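Local coordinates for putative alpha-L-fucosidase (Bacteroides thetaiotaomicron, PDB 3EYP), which probably hydrolyses terminal alpha-L-fucosyl linkages, as a member of glycosyl hydrolase family 29, at residues F49-L54 with A96-G101; G217-A222 with D415-G420. All blocks are in the same frame, centred on the assembly; numbering follows the deposited sequence.

Contact 1: F49-L54 with A96-G101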
loop_
_atom_site.group_PDB
_atom_site.type_symbol
_atom_site.label_atom_id
_atom_site.label_comp_id
_atom_site.label_asym_id
_atom_site.label_seq_id
_atom_site.Cartn_x
_atom_site.Cartn_y
_atom_site.Cartn_z
ATOM N N PHE A 49 1.185 -24.681 -18.524
ATOM C CA PHE A 49 2.032 -23.753 -17.792
ATOM C C PHE A 49 3.466 -24.037 -18.163
ATOM O O PHE A 49 4.055 -25.043 -17.833
ATOM C CB PHE A 49 1.825 -23.828 -16.263
ATOM C CG PHE A 49 2.672 -22.849 -15.488
ATOM C CD1 PHE A 49 2.228 -21.553 -15.275
ATOM C CD2 PHE A 49 3.926 -23.190 -15.013
ATOM C CE1 PHE A 49 2.960 -20.620 -14.560
ATOM C CE2 PHE A 49 4.696 -22.243 -14.301
ATOM C CZ PHE A 49 4.196 -20.962 -14.057
ATOM N N ASN A 50 4.040 -23.064 -18.841
ATOM C CA ASN A 50 5.299 -23.248 -19.460
ATOM C C ASN A 50 6.057 -21.969 -19.820
ATOM O O ASN A 50 6.314 -21.728 -20.998
ATOM C CB ASN A 50 5.075 -24.053 -20.758
ATOM C CG ASN A 50 6.319 -24.676 -21.249
ATOM O OD1 ASN A 50 7.254 -24.918 -20.483
ATOM N ND2 ASN A 50 6.364 -24.949 -22.536
ATOM N N PRO A 51 6.482 -21.195 -18.815
ATOM C CA PRO A 51 7.287 -19.996 -19.116
ATOM C C PRO A 51 8.623 -20.350 -19.698
ATOM O O PRO A 51 9.188 -21.348 -19.336
ATOM C CB PRO A 51 7.452 -19.332 -17.773
ATOM C CG PRO A 51 7.208 -20.446 -16.753
ATOM C CD PRO A 51 6.191 -21.330 -17.376
ATOM N N THR A 52 9.091 -19.529 -20.618
ATOM C CA THR A 52 10.219 -19.936 -21.471
ATOM C C THR A 52 11.521 -19.270 -21.143
ATOM O O THR A 52 12.576 -19.743 -21.543
ATOM C CB THR A 52 9.884 -19.804 -22.929
ATOM O OG1 THR A 52 9.414 -18.471 -23.244
ATOM C CG2 THR A 52 8.792 -20.901 -23.287
ATOM N N ALA A 53 11.457 -18.239 -20.329
ATOM C CA ALA A 53 12.661 -17.523 -19.958
ATOM C C ALA A 53 12.520 -16.859 -18.599
ATOM O O ALA A 53 12.934 -15.727 -18.415
ATOM C CB ALA A 53 13.020 -16.455 -21.029
ATOM N N LEU A 54 11.930 -17.609 -17.683
ATOM C CA LEU A 54 11.536 -17.086 -16.360
ATOM C C LEU A 54 12.759 -16.660 -15.566
ATOM O O LEU A 54 13.778 -17.367 -15.473
ATOM C CB LEU A 54 10.731 -18.120 -15.562
ATOM C CG LEU A 54 10.453 -17.764 -14.100
ATOM C CD1 LEU A 54 9.188 -16.835 -14.067
ATOM C CD2 LEU A 54 10.236 -18.959 -13.164
ATOM N N ALA A 96 3.170 -29.370 -14.660
ATOM C CA ALA A 96 3.430 -28.436 -15.739
ATOM C C ALA A 96 4.429 -29.004 -16.741
ATOM O O ALA A 96 5.197 -29.929 -16.452
ATOM C CB ALA A 96 3.939 -27.080 -15.185
ATOM N N ALA A 97 4.416 -28.434 -17.905
ATOM C CA ALA A 97 5.418 -28.757 -18.930
ATOM C C ALA A 97 6.730 -28.090 -18.518
ATOM O O ALA A 97 7.801 -28.625 -18.698
ATOM C CB ALA A 97 4.954 -28.333 -20.333
ATOM N N TRP A 98 6.607 -26.978 -17.810
ATOM C CA TRP A 98 7.736 -26.142 -17.394
ATOM C C TRP A 98 8.711 -26.998 -16.605
ATOM O O TRP A 98 8.348 -27.668 -15.642
ATOM C CB TRP A 98 7.270 -24.991 -16.481
ATOM C CG TRP A 98 8.378 -24.087 -15.986
ATOM C CD1 TRP A 98 9.280 -23.396 -16.750
ATOM C CD2 TRP A 98 8.658 -23.737 -14.627
ATOM N NE1 TRP A 98 10.115 -22.671 -15.956
ATOM C CE2 TRP A 98 9.761 -22.855 -14.645
ATOM C CE3 TRP A 98 8.092 -24.083 -13.399
ATOM C CZ2 TRP A 98 10.292 -22.309 -13.485
ATOM C CZ3 TRP A 98 8.636 -23.572 -12.260
ATOM C CH2 TRP A 98 9.744 -22.694 -12.300
ATOM N N LYS A 99 9.948 -27.007 -17.035
ATOM C CA LYS A 99 10.985 -27.744 -16.285
ATOM C C LYS A 99 10.646 -29.222 -16.029
ATOM O O LYS A 99 11.094 -29.828 -15.053
ATOM C CB LYS A 99 11.254 -27.020 -14.977
ATOM C CG LYS A 99 12.197 -25.821 -15.197
ATOM C CD LYS A 99 12.504 -25.079 -13.962
ATOM C CE LYS A 99 13.394 -23.910 -14.284
ATOM N NZ LYS A 99 14.230 -23.487 -13.115
ATOM N N ASN A 100 9.866 -29.773 -16.937
ATOM C CA ASN A 100 9.409 -31.175 -16.865
ATOM C C ASN A 100 8.791 -31.520 -15.520
ATOM O O ASN A 100 8.905 -32.626 -14.990
ATOM C CB ASN A 100 10.587 -32.116 -17.238
ATOM C CG ASN A 100 10.152 -33.592 -17.433
ATOM O OD1 ASN A 100 10.884 -34.480 -17.044
ATOM N ND2 ASN A 100 8.965 -33.833 -17.994
ATOM N N GLY A 101 8.129 -30.514 -14.943
ATOM C CA GLY A 101 7.402 -30.690 -13.701
ATOM C C GLY A 101 8.236 -30.576 -12.430
ATOM O O GLY A 101 7.783 -30.865 -11.328
HETATM O O HOH W 1 11.693 -20.525 -18.029
#
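Two beta-alpha loops of the TIM barrel, 49-54 and 96-101, meet around the indole of Trp98. Pro51 CG sits over one face of this ring in a CH-pi contact, 3.7 Å from the centroid of the five-membered ring of Trp98 and 15° off its normal, with the proline and tryptophan side chains crossing at about a right angle. Lys99 CD lies over the opposite face, so aliphatic groups flank the indole on both sides, each offset toward its rim. Farther out, Leu54 CD2 meets the six-membered ring obliquely, 3.4 Å from Trp98 CZ2. Phe49 and Trp98 both hold CG anti to the backbone N and run side by side, pointing the same way; Trp98 CE3 meets the Phe49 ring at its edge, while Pro51 CD lies over the rim of one Phe49 face. An alanine here in place of Trp98 removes the indole that Pro51, Leu54 and Phe49 share, and would probably loosen the join between the loops. The backbone fixes where the indole starts: Trp98 N donates to Phe49 O at 3.2 Å, in the carbonyl plane, and Ala97 N adds a weak bond to the same oxygen. In the next shell, Val105 and Glu108 of helix 105-116 touch Trp98, and Glu108 also forms a salt bridge with Lys99. One water donates to Pro51 O and accepts from Leu54 N, both at 2.9 Å, and takes a weak bond from Trp98 NE1.

Contact 2: G217-A222 with D415-G420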
loop_
_atom_site.group_PDB
_atom_site.type_symbol
_atom_site.label_atom_id
_atom_site.label_comp_id
_atom_site.label_asym_id
_atom_site.label_seq_id
_atom_site.Cartn_x
_atom_site.Cartn_y
_atom_site.Cartn_z
ATOM N N GLY A 217 -9.823 7.308 -0.195
ATOM C CA GLY A 217 -10.666 8.445 0.074
ATOM C C GLY A 217 -9.937 9.689 0.529
ATOM O O GLY A 217 -8.741 9.660 0.930
ATOM N N ASP A 218 -10.682 10.789 0.491
ATOM C CA ASP A 218 -10.213 12.041 1.126
ATOM C C ASP A 218 -11.379 12.498 2.002
ATOM O O ASP A 218 -12.413 12.942 1.499
ATOM C CB ASP A 218 -9.806 13.048 0.060
ATOM C CG ASP A 218 -9.321 14.337 0.616
ATOM O OD1 ASP A 218 -8.938 15.209 -0.191
ATOM O OD2 ASP A 218 -9.365 14.525 1.842
ATOM N N PRO A 219 -11.270 12.326 3.319
ATOM C CA PRO A 219 -10.145 11.786 4.045
ATOM C C PRO A 219 -10.090 10.276 3.933
ATOM O O PRO A 219 -11.021 9.624 3.482
ATOM C CB PRO A 219 -10.449 12.149 5.492
ATOM C CG PRO A 219 -11.980 12.141 5.516
ATOM C CD PRO A 219 -12.373 12.727 4.217
ATOM N N CYS A 220 -8.959 9.757 4.382
ATOM C CA CYS A 220 -8.801 8.344 4.570
ATOM C C CYS A 220 -8.166 8.109 5.938
ATOM O O CYS A 220 -6.978 8.278 6.103
ATOM C CB CYS A 220 -7.926 7.756 3.440
ATOM S SG CYS A 220 -7.708 5.956 3.583
ATOM N N TRP A 221 -8.973 7.676 6.891
ATOM C CA TRP A 221 -8.486 7.366 8.239
ATOM C C TRP A 221 -7.959 5.941 8.310
ATOM O O TRP A 221 -8.399 5.043 7.550
ATOM C CB TRP A 221 -9.576 7.563 9.298
ATOM C CG TRP A 221 -10.306 8.845 9.161
ATOM C CD1 TRP A 221 -11.507 9.019 8.550
ATOM C CD2 TRP A 221 -9.872 10.151 9.576
ATOM N NE1 TRP A 221 -11.856 10.341 8.579
ATOM C CE2 TRP A 221 -10.886 11.056 9.213
ATOM C CE3 TRP A 221 -8.750 10.642 10.245
ATOM C CZ2 TRP A 221 -10.791 12.425 9.460
ATOM C CZ3 TRP A 221 -8.667 12.023 10.502
ATOM C CH2 TRP A 221 -9.674 12.880 10.119
ATOM N N ALA A 222 -7.004 5.735 9.224
ATOM C CA ALA A 222 -6.412 4.424 9.377
ATOM C C ALA A 222 -7.365 3.532 10.125
ATOM O O ALA A 222 -7.237 2.300 10.109
ATOM C CB ALA A 222 -5.078 4.506 10.112
ATOM N N ASP A 415 -9.178 23.474 4.629
ATOM C CA ASP A 415 -10.069 22.712 5.478
ATOM C C ASP A 415 -9.967 21.236 5.133
ATOM O O ASP A 415 -10.982 20.520 5.035
ATOM C CB ASP A 415 -11.500 23.243 5.291
ATOM C CG ASP A 415 -11.663 24.706 5.772
ATOM O OD1 ASP A 415 -10.900 25.132 6.678
ATOM O OD2 ASP A 415 -12.533 25.414 5.202
ATOM N N LYS A 416 -8.709 20.809 4.970
ATOM C CA LYS A 416 -8.355 19.401 4.850
ATOM C C LYS A 416 -8.580 18.731 6.187
ATOM O O LYS A 416 -8.647 19.368 7.216
ATOM C CB LYS A 416 -6.928 19.209 4.367
ATOM C CG LYS A 416 -6.631 19.824 3.005
ATOM C CD LYS A 416 -7.669 19.513 2.031
ATOM C CE LYS A 416 -7.539 18.127 1.453
ATOM N NZ LYS A 416 -8.805 17.756 0.699
ATOM N N GLN A 417 -8.783 17.425 6.158
ATOM C CA GLN A 417 -9.106 16.719 7.401
ATOM C C GLN A 417 -7.995 15.830 7.968
ATOM O O GLN A 417 -7.338 16.210 8.943
ATOM C CB GLN A 417 -10.365 15.929 7.214
ATOM C CG GLN A 417 -11.584 16.759 7.005
ATOM C CD GLN A 417 -12.797 15.866 6.844
ATOM O OE1 GLN A 417 -13.157 15.092 7.738
ATOM N NE2 GLN A 417 -13.410 15.952 5.721
ATOM N N ALA A 418 -7.773 14.669 7.335
ATOM C CA ALA A 418 -6.701 13.731 7.801
ATOM C C ALA A 418 -5.323 14.170 7.414
ATOM O O ALA A 418 -5.094 14.855 6.410
ATOM C CB ALA A 418 -6.930 12.278 7.275
ATOM N N ILE A 419 -4.399 13.733 8.257
ATOM C CA ILE A 419 -3.015 13.702 7.930
ATOM C C ILE A 419 -2.473 12.289 7.927
ATOM O O ILE A 419 -2.099 11.755 6.889
ATOM C CB ILE A 419 -2.147 14.573 8.845
ATOM C CG1 ILE A 419 -2.601 16.052 8.801
ATOM C CG2 ILE A 419 -0.733 14.466 8.349
ATOM C CD1 ILE A 419 -1.849 17.005 9.792
ATOM N N GLY A 420 -2.446 11.699 9.093
ATOM C CA GLY A 420 -1.830 10.395 9.255
ATOM C C GLY A 420 -0.386 10.291 8.761
ATOM O O GLY A 420 0.473 11.171 8.967
HETATM O O HOH W 2 -8.042 14.793 4.178
#
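Where the TIM-barrel domain meets the C-terminal F5/8 type C domain, loop 217-222 receives loop 415-420 in a small apolar patch with a polar flank. The tight part centres on the methyl of Ala418. Ala418 CB lies over a face of the Trp221 ring, 3.9 Å from the centroid of the six-membered ring and 20° off the normal, a CH-pi contact. Pro219 CB lies over the rim of the same face and also meets Ala418 CB at 3.9 Å; the peptide bond before this proline is cis. Trp221 is further held by an edge-to-face contact with His391.

The looser side is partly exposed. Gln417, extended beyond CG, crosses Pro219 obliquely, with NE2 3.7 Å from Pro219 CD and OE1 near the Trp221 edge; the indole ring and the Gln417 amide plane are 60° apart. Lys416 bends at chi2 and chi3, and its NZ forms a salt bridge with Asp218 OD1 (2.7 Å), using the syn lone pair of that oxygen. The other carboxylate oxygen, Asp218 OD2, accepts from a water at 2.7 Å, and that water takes a weak bond from Gln417 N. With ammonium and water each on a different oxygen, Asp218 is likely to stay ionised, so a charged pair at the margin complements the apolar join between the domains.

From the N terminus, the chain leaves strand 22-26, passes through 49-54 and runs through helix 56-65 and strand 70-76 before 96-101 closes contact 1, a join between the loops that follow strands 22-26 and 70-76, neighbours in the parallel sheet. It continues through strands 119-124, 162-164 and 193-195 before contact 2 opens at 217-222. Strands 253-257 and 291-295 lie inside the long loop that contact 2 closes at 415-420, once the chain has entered the antiparallel sheets. The contacts are in series, neither nested nor crossed, on opposite sides of the chain's centre. The centres of contacts 1 and 2 are about 47 Å apart. Contact 1 is thus internal to one domain, whereas contact 2 ties two domains together.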